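Local atomic coordinates of FAD:protein FMN transferase (Pseudomonas stutzeri ATCC 14405 = CCUG 16156, PDB entry 5MGY), a protein that matures the NosR protein needed for nitrous oxide reduction, probably by transferring FMN from FAD to a threonine with the help of magnesium. Residues E36-E41 and K172-Q177; L83-S88 and L138-D143; D95-L100 and M278-E283; L105-G110 and A150-F155; S178-I183 and L187-R192. All blocks are in the same frame, centred on the assembly; numbering follows the deposited sequence.

Contact 1. Residues E36-E41 and K172-Q177; sequences EVLHGE and KALGVQ. Unlike the reference sequence in segment 36-41: V37 (reference Met), G40 (reference Ser).
The carboxylate of E41 is the one flat group among the side chains that meet here, and it turns its polar end away from L174 to form a salt bridge with R170. What it offers L174 is the aliphatic part of its chain: CG of E41 lies 4.2 Å from CD1 of L174, and the bend at chi2 (-91°) separates this methylene contact from the charged end. A glutamate suits such an edge, greasy near the backbone and ionic beyond. Deeper in, the side chains of L38 and L174 run alongside one another in opposing senses, with L38 CD2 3.5 Å from L174 CD1. The segment 172-177 can present L174 in this way because helix 159-173 ends in a Schellman motif, in which G175 N bonds to K172 O at 2.9 Å and V176 N to L171 O. G175 takes the positive phi of the C-prime position, where a side chain would press on the preceding carbonyl. The chain then turns back, and V176, branched and apolar, sets CG2 4.4 Å from CD1 of L38. Beneath them, Y26 of strand 21-28 touches both L38 and V176, while P33 and L171 close in on the same pair.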
# COMPACT_ATOMS: atom_id res chain seq x y z
N GLU A 36 -17.42 10.08 17.46
CA GLU A 36 -18.34 10.00 16.35
C GLU A 36 -18.01 11.06 15.31
O GLU A 36 -18.32 10.88 14.15
CB GLU A 36 -19.78 10.08 16.78
CG GLU A 36 -20.25 8.83 17.51
CD GLU A 36 -19.85 8.79 19.00
OE1 GLU A 36 -19.29 9.81 19.56
OE2 GLU A 36 -20.09 7.71 19.61
N VAL A 37 -17.39 12.14 15.74
CA VAL A 37 -16.93 13.17 14.85
C VAL A 37 -15.82 12.61 13.98
O VAL A 37 -15.80 12.83 12.76
CB VAL A 37 -16.32 14.32 15.66
CG1 VAL A 37 -15.82 15.45 14.74
CG2 VAL A 37 -17.30 14.78 16.72
N LEU A 38 -14.86 11.92 14.61
CA LEU A 38 -13.76 11.34 13.86
C LEU A 38 -14.22 10.21 12.97
O LEU A 38 -13.76 10.07 11.87
CB LEU A 38 -12.66 10.82 14.77
CG LEU A 38 -11.96 11.92 15.55
CD1 LEU A 38 -10.66 11.47 16.12
CD2 LEU A 38 -11.59 13.04 14.69
N HIS A 39 -15.18 9.45 13.43
CA HIS A 39 -15.71 8.38 12.64
C HIS A 39 -16.32 8.95 11.35
O HIS A 39 -16.13 8.39 10.30
CB HIS A 39 -16.75 7.69 13.46
CG HIS A 39 -17.08 6.32 13.01
ND1 HIS A 39 -17.67 6.06 11.78
CD2 HIS A 39 -16.97 5.13 13.63
CE1 HIS A 39 -17.88 4.77 11.67
NE2 HIS A 39 -17.46 4.18 12.77
N GLY A 40 -17.02 10.07 11.44
CA GLY A 40 -17.51 10.76 10.26
C GLY A 40 -16.42 11.44 9.42
O GLY A 40 -16.55 11.45 8.20
N GLU A 41 -15.38 12.01 10.04
CA GLU A 41 -14.23 12.53 9.26
C GLU A 41 -13.48 11.42 8.46
O GLU A 41 -13.10 11.60 7.31
CB GLU A 41 -13.26 13.29 10.19
CG GLU A 41 -13.78 14.64 10.69
CD GLU A 41 -13.40 15.82 9.80
OE1 GLU A 41 -12.53 15.69 8.89
OE2 GLU A 41 -13.92 16.92 10.04
N LYS A 172 -4.67 15.33 13.41
CA LYS A 172 -3.75 16.36 13.86
C LYS A 172 -4.41 17.70 13.76
O LYS A 172 -4.36 18.49 14.69
CB LYS A 172 -2.43 16.37 13.10
CG LYS A 172 -1.49 15.29 13.56
CD LYS A 172 -0.16 15.25 12.81
CE LYS A 172 0.53 13.96 13.26
NZ LYS A 172 1.95 13.89 12.87
N ALA A 173 -5.08 17.96 12.66
CA ALA A 173 -5.71 19.25 12.48
C ALA A 173 -6.80 19.53 13.56
O ALA A 173 -6.96 20.66 14.03
CB ALA A 173 -6.26 19.38 11.06
N LEU A 174 -7.47 18.47 14.00
CA LEU A 174 -8.43 18.53 15.09
C LEU A 174 -7.81 18.37 16.47
O LEU A 174 -8.52 18.05 17.40
CB LEU A 174 -9.48 17.43 14.90
CG LEU A 174 -10.37 17.53 13.67
CD1 LEU A 174 -11.34 16.37 13.63
CD2 LEU A 174 -11.15 18.83 13.63
N GLY A 175 -6.52 18.59 16.64
CA GLY A 175 -5.90 18.61 17.99
C GLY A 175 -5.35 17.32 18.58
O GLY A 175 -4.65 17.41 19.58
N VAL A 176 -5.61 16.16 17.96
CA VAL A 176 -5.20 14.83 18.49
C VAL A 176 -3.69 14.65 18.38
O VAL A 176 -3.07 15.02 17.40
CB VAL A 176 -5.94 13.68 17.75
CG1 VAL A 176 -5.53 12.30 18.25
CG2 VAL A 176 -7.45 13.84 17.87
N GLN A 177 -3.10 14.10 19.41
CA GLN A 177 -1.66 13.96 19.43
C GLN A 177 -1.20 12.52 19.38
O GLN A 177 -0.17 12.24 18.82
CB GLN A 177 -1.06 14.64 20.66
CG GLN A 177 -0.81 16.12 20.44
CD GLN A 177 -0.34 16.79 21.72
OE1 GLN A 177 0.81 17.27 21.85
NE2 GLN A 177 -1.23 16.84 22.70

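Contact 2. Residues L83-S88 and L138-D143; sequences LVAAGS and LSIDGD. Unlike the reference sequence in segment 83-88: S88 (reference Gly).
L138 opens the strand by meeting V84 tip to tip, its CD2 lying 3.7 Å from V84 CG1. The leucine's CG stands anti to its backbone N (chi1 -174°), which carries the branched end out from the strand toward helix 78-93. V84 answers with both methyls, since CG2 is also within 4.1 Å of L138 CD2; a beta-branched residue gives a broad, short surface well suited to a helix flank. S139 faces the other way, as the next residue of a strand should, and its backbone pairs with C146, the cysteine joined by a disulfide to C73. I140 returns to the helix side. Its CD1 is the shared point of contact, 3.9 Å from V84 CG1 and 4.1 Å from A85 CB, and the small alanine lets the isoleucine come in beside the helix. D141 faces outward and forms a salt bridge with R144. G142 and D143 make the reversal, with glycine at a positive phi of 59° that a residue with a side chain would adopt less readily. L145, on the returning strand, touches V84, L138 and I140 and completes the apolar layer. The result is a helix packed at 9.3 Å axis to axis across one face of a small three-stranded antiparallel sheet, at the edge strand of a beta hairpin closed by a type II' turn.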
# COMPACT_ATOMS: atom_id res chain seq x y z
N LEU A 83 -1.23 11.49 -6.28
CA LEU A 83 -0.85 10.13 -6.27
C LEU A 83 -0.05 9.75 -7.48
O LEU A 83 0.83 8.90 -7.38
CB LEU A 83 -2.08 9.22 -6.19
CG LEU A 83 -2.86 9.16 -4.88
CD1 LEU A 83 -3.58 7.84 -4.83
CD2 LEU A 83 -1.99 9.22 -3.65
N VAL A 84 -0.38 10.33 -8.64
CA VAL A 84 0.37 10.07 -9.86
C VAL A 84 1.77 10.53 -9.65
O VAL A 84 2.69 9.86 -9.99
CB VAL A 84 -0.25 10.74 -11.12
CG1 VAL A 84 0.77 10.85 -12.25
CG2 VAL A 84 -1.47 9.93 -11.58
N ALA A 85 1.92 11.68 -9.05
CA ALA A 85 3.22 12.23 -8.79
C ALA A 85 4.05 11.39 -7.77
O ALA A 85 5.23 11.05 -8.03
CB ALA A 85 3.06 13.66 -8.29
N ALA A 86 3.42 11.02 -6.65
CA ALA A 86 4.05 10.17 -5.69
C ALA A 86 4.46 8.88 -6.36
O ALA A 86 5.54 8.38 -6.05
CB ALA A 86 3.14 9.89 -4.52
N GLY A 87 3.61 8.38 -7.26
CA GLY A 87 3.85 7.13 -7.98
C GLY A 87 5.05 7.23 -8.90
O GLY A 87 5.79 6.27 -9.10
N SER A 88 5.23 8.41 -9.47
CA SER A 88 6.29 8.62 -10.41
C SER A 88 7.66 8.48 -9.72
O SER A 88 8.63 7.97 -10.31
CB SER A 88 6.13 10.00 -11.04
OG SER A 88 7.05 10.20 -12.10
N LEU A 138 2.70 8.72 -18.83
CA LEU A 138 1.78 9.45 -18.01
C LEU A 138 2.44 10.73 -17.62
O LEU A 138 3.59 10.74 -17.22
CB LEU A 138 1.50 8.62 -16.79
CG LEU A 138 0.46 9.02 -15.78
CD1 LEU A 138 -0.86 9.05 -16.49
CD2 LEU A 138 0.42 8.01 -14.66
N SER A 139 1.75 11.84 -17.77
CA SER A 139 2.31 13.13 -17.37
C SER A 139 1.24 14.08 -16.83
O SER A 139 0.03 13.94 -17.07
CB SER A 139 3.06 13.78 -18.51
OG SER A 139 2.24 13.96 -19.65
N ILE A 140 1.71 15.06 -16.05
CA ILE A 140 0.81 16.02 -15.38
C ILE A 140 1.04 17.35 -16.05
O ILE A 140 2.15 17.75 -16.27
CB ILE A 140 1.14 16.12 -13.90
CG1 ILE A 140 0.51 14.98 -13.16
CG2 ILE A 140 0.64 17.40 -13.31
CD1 ILE A 140 1.20 14.71 -11.82
N ASP A 141 -0.03 18.04 -16.36
CA ASP A 141 0.08 19.34 -17.02
C ASP A 141 -0.94 20.25 -16.39
O ASP A 141 -2.15 20.14 -16.63
CB ASP A 141 -0.18 19.24 -18.49
CG ASP A 141 0.20 20.47 -19.20
OD1 ASP A 141 1.32 20.50 -19.71
OD2 ASP A 141 -0.59 21.41 -19.27
N GLY A 142 -0.47 21.11 -15.51
CA GLY A 142 -1.35 21.92 -14.75
C GLY A 142 -2.26 21.02 -13.98
O GLY A 142 -1.78 20.18 -13.24
N ASP A 143 -3.55 21.16 -14.18
CA ASP A 143 -4.54 20.37 -13.48
C ASP A 143 -4.98 19.21 -14.37
O ASP A 143 -5.99 18.56 -14.08
CB ASP A 143 -5.71 21.26 -13.09
CG ASP A 143 -6.49 21.88 -14.35
OD1 ASP A 143 -5.84 22.46 -15.29
OD2 ASP A 143 -7.76 21.78 -14.38

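Contact 3. Residues D95-L100 and M278-E283; sequences DGAFDL and MVLGPE
A97 and V279 bring their CA atoms within 6.1 Å, where the irregular link between helices 78-93 and 103-108 runs against the long helix 267-292. This helix carries D271 and T275, two of the magnesium ligands in the ApbE fold, and the side chain of V279 is only about 5 Å from that of T275. On the loop side, D95 and G96 both have positive phi, a conformation glycine accepts easily, and this turn brings A97 round to face the helix. On the helix side the backbone is kinked: the nitrogens of P282 and E283 lack bonds to the preceding turn. G281 sits at the break with phi 91° and psi 174°, where a side chain would run into both the L280 carbonyl and the P282 ring; proline, having no amide hydrogen, fits just after it.

The side chains meet around one methyl. A97 CB points to the helix and lies 3.8 Å from L280 CG and 4.0 Å from L280 CD2, while V279 CG1 approaches it at 4.1 Å. Alanine suits the place because its methyl fills a shallow site between two larger apolar residues, and A276, one turn back, touches it too. L288 supports L280 from further along the helix, and D95 secures the start of the loop through a salt bridge to R291. With CG1 anti to its backbone N (chi1 165°), V279 turns its other methyl, CG2, to the A97 backbone, 3.7 Å from the carbonyl O.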
# COMPACT_ATOMS: atom_id res chain seq x y z
N ASP A 95 13.58 1.39 -9.44
CA ASP A 95 13.98 0.89 -10.75
C ASP A 95 12.83 0.32 -11.56
O ASP A 95 13.01 -0.71 -12.15
CB ASP A 95 15.07 -0.17 -10.61
CG ASP A 95 16.38 0.40 -10.06
OD1 ASP A 95 16.70 1.59 -10.26
OD2 ASP A 95 17.13 -0.36 -9.44
N GLY A 96 11.67 0.99 -11.57
CA GLY A 96 10.47 0.57 -12.33
C GLY A 96 9.63 -0.59 -11.77
O GLY A 96 8.66 -1.02 -12.35
N ALA A 97 10.02 -1.12 -10.63
CA ALA A 97 9.21 -2.18 -10.01
C ALA A 97 7.81 -1.67 -9.58
O ALA A 97 6.88 -2.44 -9.54
CB ALA A 97 9.96 -2.77 -8.83
N PHE A 98 7.72 -0.39 -9.27
CA PHE A 98 6.46 0.26 -8.96
C PHE A 98 5.88 0.87 -10.22
O PHE A 98 6.53 1.75 -10.83
CB PHE A 98 6.61 1.36 -7.88
CG PHE A 98 5.32 1.98 -7.48
CD1 PHE A 98 4.59 1.48 -6.41
CD2 PHE A 98 4.76 3.01 -8.22
CE1 PHE A 98 3.35 2.01 -6.06
CE2 PHE A 98 3.52 3.54 -7.89
CZ PHE A 98 2.82 3.04 -6.80
N ASP A 99 4.66 0.47 -10.56
CA ASP A 99 3.96 0.95 -11.76
C ASP A 99 2.43 1.06 -11.51
O ASP A 99 1.70 0.06 -11.28
CB ASP A 99 4.29 0.01 -12.95
CG ASP A 99 4.25 0.71 -14.34
OD1 ASP A 99 5.17 0.52 -15.15
OD2 ASP A 99 3.32 1.48 -14.62
N LEU A 100 1.92 2.26 -11.65
CA LEU A 100 0.44 2.47 -11.63
C LEU A 100 -0.36 1.99 -12.88
O LEU A 100 -1.58 2.03 -12.83
CB LEU A 100 0.13 3.94 -11.42
CG LEU A 100 0.77 4.54 -10.17
CD1 LEU A 100 0.66 6.03 -10.15
CD2 LEU A 100 0.07 3.98 -8.93
N MET A 278 7.98 -6.67 -3.19
CA MET A 278 7.34 -7.94 -3.50
C MET A 278 7.38 -8.23 -5.02
O MET A 278 7.33 -9.39 -5.43
CB MET A 278 5.90 -7.95 -3.00
CG MET A 278 5.04 -9.10 -3.50
SD MET A 278 5.56 -10.74 -2.99
CE MET A 278 5.00 -10.77 -1.31
N VAL A 279 7.40 -7.18 -5.84
CA VAL A 279 7.61 -7.41 -7.23
C VAL A 279 9.00 -7.97 -7.36
O VAL A 279 9.18 -9.00 -7.96
CB VAL A 279 7.42 -6.12 -8.08
CG1 VAL A 279 7.99 -6.26 -9.51
CG2 VAL A 279 5.94 -5.72 -8.06
N LEU A 280 9.97 -7.29 -6.77
CA LEU A 280 11.40 -7.53 -7.06
C LEU A 280 11.86 -8.91 -6.63
O LEU A 280 12.68 -9.54 -7.31
CB LEU A 280 12.32 -6.43 -6.42
CG LEU A 280 12.42 -5.11 -7.19
CD1 LEU A 280 13.17 -4.08 -6.35
CD2 LEU A 280 13.07 -5.31 -8.55
N GLY A 281 11.29 -9.37 -5.53
CA GLY A 281 11.67 -10.62 -4.89
C GLY A 281 12.75 -10.54 -3.83
O GLY A 281 13.39 -9.49 -3.66
N PRO A 282 13.00 -11.68 -3.16
CA PRO A 282 14.00 -11.74 -2.04
C PRO A 282 15.42 -11.19 -2.36
O PRO A 282 15.99 -10.47 -1.55
CB PRO A 282 14.05 -13.22 -1.66
CG PRO A 282 13.00 -13.92 -2.50
CD PRO A 282 12.66 -13.02 -3.64
N GLU A 283 15.95 -11.48 -3.54
CA GLU A 283 17.27 -11.00 -3.85
C GLU A 283 17.23 -9.54 -4.24
O GLU A 283 17.79 -8.73 -3.52
CB GLU A 283 17.91 -11.80 -4.97
CG GLU A 283 18.23 -13.25 -4.69
CD GLU A 283 19.28 -13.77 -5.66
OE1 GLU A 283 19.66 -13.05 -6.62
OE2 GLU A 283 19.76 -14.90 -5.47

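Contact 4. Residues L105-G110 and A150-F155; sequences LLNLWG and ALQLDF
L106 and D154 meet at about a right angle, the CD1 methyl of the leucine lying 3.6 Å from OD1 of the aspartate. This is van der Waals contact between a methyl and a carboxylate oxygen. The second pairing is looser: N107 ND2 stands 4.5 Å from Q152 OE1, too far for a hydrogen bond although donor and acceptor face one another.

Each polar group is instead positioned by partners of its own. D154 has CG anti to its backbone N (chi1 -170°), and its OD2 accepts a hydrogen bond from N156 N, a short-range bond of the kind aspartate makes readily because its carboxylate stays near the main chain. The D154 backbone is tied to L100, whereas E103 brings a second acidic group close to OD1. Q152 uses its longer side chain to reach back to N66 O through a weak bond from NE2, and N107 OD1 receives a weak bond from Q114 N. L106 also touches L245, and N107 rests on P113.

Farther out, helix 103-108 ends near W109, and G110 follows with positive phi; L108 and W109 pack on helix 123-131. The segment 150-155 leads into the magnesium site: the side chain of D154 is about 6 Å from that of S157, a metal ligand, and about 9 Å from the bound ion. With one methyl contact and no direct bond between them, the two segments are neighbours at the surface whose relative position probably depends mainly on the bonds each makes elsewhere.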
# COMPACT_ATOMS: atom_id res chain seq x y z
N LEU A 105 -2.89 -5.31 -17.85
CA LEU A 105 -2.34 -6.64 -17.65
C LEU A 105 -3.11 -7.31 -16.53
O LEU A 105 -3.30 -8.53 -16.54
CB LEU A 105 -0.86 -6.60 -17.32
CG LEU A 105 0.05 -6.12 -18.43
CD1 LEU A 105 1.39 -5.74 -17.82
CD2 LEU A 105 0.22 -7.21 -19.45
N LEU A 106 -3.57 -6.53 -15.56
CA LEU A 106 -4.42 -7.11 -14.50
C LEU A 106 -5.74 -7.66 -15.10
O LEU A 106 -6.05 -8.84 -14.91
CB LEU A 106 -4.73 -6.10 -13.35
CG LEU A 106 -3.64 -5.59 -12.39
CD1 LEU A 106 -4.20 -4.47 -11.48
CD2 LEU A 106 -3.01 -6.73 -11.60
N ASN A 107 -6.49 -6.84 -15.84
CA ASN A 107 -7.71 -7.32 -16.51
C ASN A 107 -7.46 -8.45 -17.49
O ASN A 107 -8.32 -9.29 -17.66
CB ASN A 107 -8.46 -6.17 -17.19
CG ASN A 107 -9.14 -5.24 -16.18
OD1 ASN A 107 -9.51 -5.64 -15.08
ND2 ASN A 107 -9.32 -3.99 -16.56
N LEU A 108 -6.27 -8.50 -18.08
CA LEU A 108 -5.91 -9.63 -18.91
C LEU A 108 -5.73 -10.90 -18.10
O LEU A 108 -6.20 -11.94 -18.51
CB LEU A 108 -4.63 -9.37 -19.67
CG LEU A 108 -4.31 -10.48 -20.64
CD1 LEU A 108 -5.37 -10.49 -21.73
CD2 LEU A 108 -2.91 -10.32 -21.21
N TRP A 109 -5.03 -10.82 -16.99
CA TRP A 109 -4.78 -12.03 -16.22
C TRP A 109 -5.95 -12.35 -15.23
O TRP A 109 -5.79 -13.19 -14.35
CB TRP A 109 -3.41 -11.96 -15.49
CG TRP A 109 -2.12 -12.13 -16.36
CD1 TRP A 109 -1.37 -11.15 -16.93
CD2 TRP A 109 -1.43 -13.34 -16.65
NE1 TRP A 109 -0.29 -11.66 -17.59
CE2 TRP A 109 -0.30 -13.01 -17.44
CE3 TRP A 109 -1.65 -14.68 -16.32
CZ2 TRP A 109 0.61 -13.98 -17.92
CZ3 TRP A 109 -0.76 -15.65 -16.82
CH2 TRP A 109 0.36 -15.28 -17.61
N GLY A 110 -7.10 -11.68 -15.35
CA GLY A 110 -8.26 -11.95 -14.48
C GLY A 110 -8.25 -11.36 -13.05
O GLY A 110 -9.18 -11.53 -12.26
N ALA A 150 -3.01 4.28 -24.59
CA ALA A 150 -4.31 4.03 -23.89
C ALA A 150 -4.14 3.48 -22.49
O ALA A 150 -4.61 2.36 -22.23
CB ALA A 150 -5.24 3.08 -24.68
N LEU A 151 -3.55 4.29 -21.62
CA LEU A 151 -3.28 3.88 -20.21
C LEU A 151 -4.52 3.62 -19.37
O LEU A 151 -5.52 4.37 -19.41
CB LEU A 151 -2.44 4.93 -19.45
CG LEU A 151 -0.99 5.16 -19.92
CD1 LEU A 151 -0.30 6.22 -19.07
CD2 LEU A 151 -0.18 3.88 -19.91
N GLN A 152 -4.43 2.59 -18.56
CA GLN A 152 -5.40 2.42 -17.51
C GLN A 152 -4.67 2.37 -16.16
O GLN A 152 -3.79 1.54 -15.93
CB GLN A 152 -6.21 1.20 -17.82
CG GLN A 152 -6.82 1.31 -19.19
CD GLN A 152 -7.99 0.35 -19.34
OE1 GLN A 152 -7.80 -0.88 -19.41
NE2 GLN A 152 -9.21 0.89 -19.35
N LEU A 153 -5.04 3.32 -15.30
CA LEU A 153 -4.46 3.45 -14.00
C LEU A 153 -5.13 2.61 -12.96
O LEU A 153 -6.29 2.23 -13.11
CB LEU A 153 -4.50 4.90 -13.58
CG LEU A 153 -3.79 5.87 -14.55
CD1 LEU A 153 -3.69 7.27 -13.97
CD2 LEU A 153 -2.44 5.35 -14.95
N ASP A 154 -4.35 2.27 -11.94
CA ASP A 154 -4.81 1.53 -10.75
C ASP A 154 -3.95 2.00 -9.56
O ASP A 154 -2.72 1.96 -9.59
CB ASP A 154 -4.67 0.00 -10.91
CG ASP A 154 -5.37 -0.79 -9.79
OD1 ASP A 154 -6.14 -1.76 -10.04
OD2 ASP A 154 -5.16 -0.41 -8.64
N PHE A 155 -4.61 2.41 -8.49
CA PHE A 155 -3.94 3.07 -7.43
C PHE A 155 -3.81 2.18 -6.20
O PHE A 155 -3.36 2.65 -5.15
CB PHE A 155 -4.71 4.40 -7.09
CG PHE A 155 -4.44 5.50 -8.09
CD1 PHE A 155 -3.21 6.16 -8.12
CD2 PHE A 155 -5.40 5.84 -9.00
CE1 PHE A 155 -2.96 7.13 -9.07
CE2 PHE A 155 -5.16 6.81 -9.95
CZ PHE A 155 -3.93 7.46 -9.99

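Contact 5. Residues S178-I183 and L187-R192; sequences SYLVEI and LKAEGR
Y179 and E190 form the close-packed end of this contact, their side chains running alongside each other. With chi1 at 57°, the tyrosine ring leans over the neighbouring strand, so that E190 N sits over one face and E190 CB comes 3.4 Å from CZ. Its OH makes a weak hydrogen bond to E190 OE2 at 2.6 Å, while the charge of that carboxylate is met by K172. Were Y179 replaced by an alanine, a gap would probably open beside E190, and OE2 would lose its hydroxyl partner. The backbones pair tightly too: V181 N reaches K188 O at 2.9 Å, nearly straight at 171°. On the other face, L180 CD1 packs 3.8 Å from A189 CB and 3.9 Å from L187 CD1; L180 and A189 also touch W199, while L187 packs on I201 and L219.

Beyond the last pair the contact slackens. G191 leaves the strand with positive phi, and R192 is exposed and poorly ordered; its carbonyl O still accepts S178 OG at 2.8 Å, with the hydroxyl above the carbonyl plane. Strands 179-183 and 186-190, antiparallel at 176°, make a beta hairpin in the middle of the eight-stranded antiparallel sheet.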
# COMPACT_ATOMS: atom_id res chain seq x y z
N SER A 178 -1.98 11.63 19.97
CA SER A 178 -1.58 10.27 20.08
C SER A 178 -2.67 9.41 19.47
O SER A 178 -3.84 9.59 19.80
CB SER A 178 -1.31 9.96 21.52
OG SER A 178 -1.14 8.60 21.62
N TYR A 179 -2.28 8.47 18.60
CA TYR A 179 -3.24 7.72 17.75
C TYR A 179 -2.58 6.47 17.09
O TYR A 179 -1.35 6.41 16.96
CB TYR A 179 -3.81 8.63 16.65
CG TYR A 179 -2.73 9.22 15.84
CD1 TYR A 179 -2.14 8.49 14.86
CD2 TYR A 179 -2.26 10.52 16.09
CE1 TYR A 179 -1.07 8.99 14.12
CE2 TYR A 179 -1.19 11.05 15.34
CZ TYR A 179 -0.58 10.26 14.34
OH TYR A 179 0.50 10.70 13.56
N LEU A 180 -3.39 5.51 16.69
CA LEU A 180 -2.96 4.37 15.86
C LEU A 180 -4.06 4.21 14.86
O LEU A 180 -5.16 3.89 15.27
CB LEU A 180 -2.86 3.07 16.68
CG LEU A 180 -2.87 1.70 15.93
CD1 LEU A 180 -1.67 1.59 15.04
CD2 LEU A 180 -2.81 0.51 16.86
N VAL A 181 -3.77 4.41 13.59
CA VAL A 181 -4.79 4.36 12.53
C VAL A 181 -4.49 3.18 11.64
O VAL A 181 -3.44 3.15 11.08
CB VAL A 181 -4.67 5.62 11.68
CG1 VAL A 181 -5.68 5.66 10.61
CG2 VAL A 181 -5.03 6.81 12.46
N GLU A 182 -5.40 2.22 11.45
CA GLU A 182 -5.14 1.11 10.55
C GLU A 182 -6.21 0.99 9.46
O GLU A 182 -7.38 0.87 9.79
CB GLU A 182 -4.98 -0.18 11.36
CG GLU A 182 -5.05 -1.51 10.56
CD GLU A 182 -6.47 -2.16 10.53
OE1 GLU A 182 -6.95 -2.67 9.51
OE2 GLU A 182 -7.19 -2.19 11.52
N ILE A 183 -5.82 1.01 8.18
CA ILE A 183 -6.79 0.90 7.07
C ILE A 183 -6.33 -0.29 6.25
O ILE A 183 -5.29 -0.22 5.66
CB ILE A 183 -6.87 2.19 6.25
CG1 ILE A 183 -7.32 3.33 7.18
CG2 ILE A 183 -7.84 2.04 5.07
CD1 ILE A 183 -7.22 4.73 6.60
N LEU A 187 -0.86 0.86 8.36
CA LEU A 187 -1.06 1.63 9.54
C LEU A 187 0.07 2.51 9.92
O LEU A 187 1.19 2.36 9.46
CB LEU A 187 -1.42 0.73 10.71
CG LEU A 187 -0.47 -0.30 11.30
CD1 LEU A 187 0.63 0.32 12.16
CD2 LEU A 187 -1.29 -1.28 12.16
N LYS A 188 -0.25 3.45 10.81
CA LYS A 188 0.72 4.33 11.40
C LYS A 188 0.28 4.75 12.82
O LYS A 188 -0.90 4.88 13.13
CB LYS A 188 0.93 5.51 10.48
CG LYS A 188 1.90 6.53 10.99
CD LYS A 188 2.24 7.61 9.97
CE LYS A 188 3.13 8.65 10.66
NZ LYS A 188 3.46 9.91 9.97
N ALA A 189 1.24 4.96 13.69
CA ALA A 189 0.93 5.43 15.00
C ALA A 189 1.92 6.46 15.44
O ALA A 189 3.06 6.49 14.97
CB ALA A 189 0.92 4.25 15.97
N GLU A 190 1.48 7.26 16.41
CA GLU A 190 2.30 8.33 17.00
C GLU A 190 1.88 8.64 18.41
O GLU A 190 0.80 8.28 18.84
CB GLU A 190 2.18 9.57 16.17
CG GLU A 190 3.18 10.64 16.49
CD GLU A 190 3.49 11.49 15.30
OE1 GLU A 190 4.33 12.38 15.49
OE2 GLU A 190 2.91 11.30 14.19
N GLY A 191 2.77 9.28 19.16
CA GLY A 191 2.55 9.55 20.55
C GLY A 191 2.65 8.33 21.43
O GLY A 191 3.18 7.29 21.03
N ARG A 192 2.12 8.50 22.64
CA ARG A 192 2.08 7.45 23.64
C ARG A 192 0.70 7.37 24.23
O ARG A 192 -0.02 8.31 24.16
CB ARG A 192 3.15 7.72 24.70
CG ARG A 192 4.56 7.55 24.13
CD ARG A 192 5.66 7.77 25.14
NE ARG A 192 6.94 7.21 24.75
CZ ARG A 192 7.30 5.92 24.85
NH1 ARG A 192 6.43 4.99 25.29
NH2 ARG A 192 8.52 5.53 24.50

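How the contacts relate
Contact 3 is the buried one and contact 4 lies at the surface; contacts 1, 2 and 5 are intermediate. Apolar packing alone joins the segments of contacts 1, 2 and 3, contact 4 sets mostly polar groups near one another without bonding, and contact 5, within the main sheet, is the one held by backbone hydrogen bonds. Contacts 2, 3 and 4 form a continuous cluster: F155 packs on L83 and V84, L100 CD1 touches both F155 and helix 78-93, and L100 O probably bonds to D154 N. Contacts 1 and 5 make a second group, joined where K172 meets E190 and Y179. Contacts 3 and 4 approach the magnesium site more closely than contact 1.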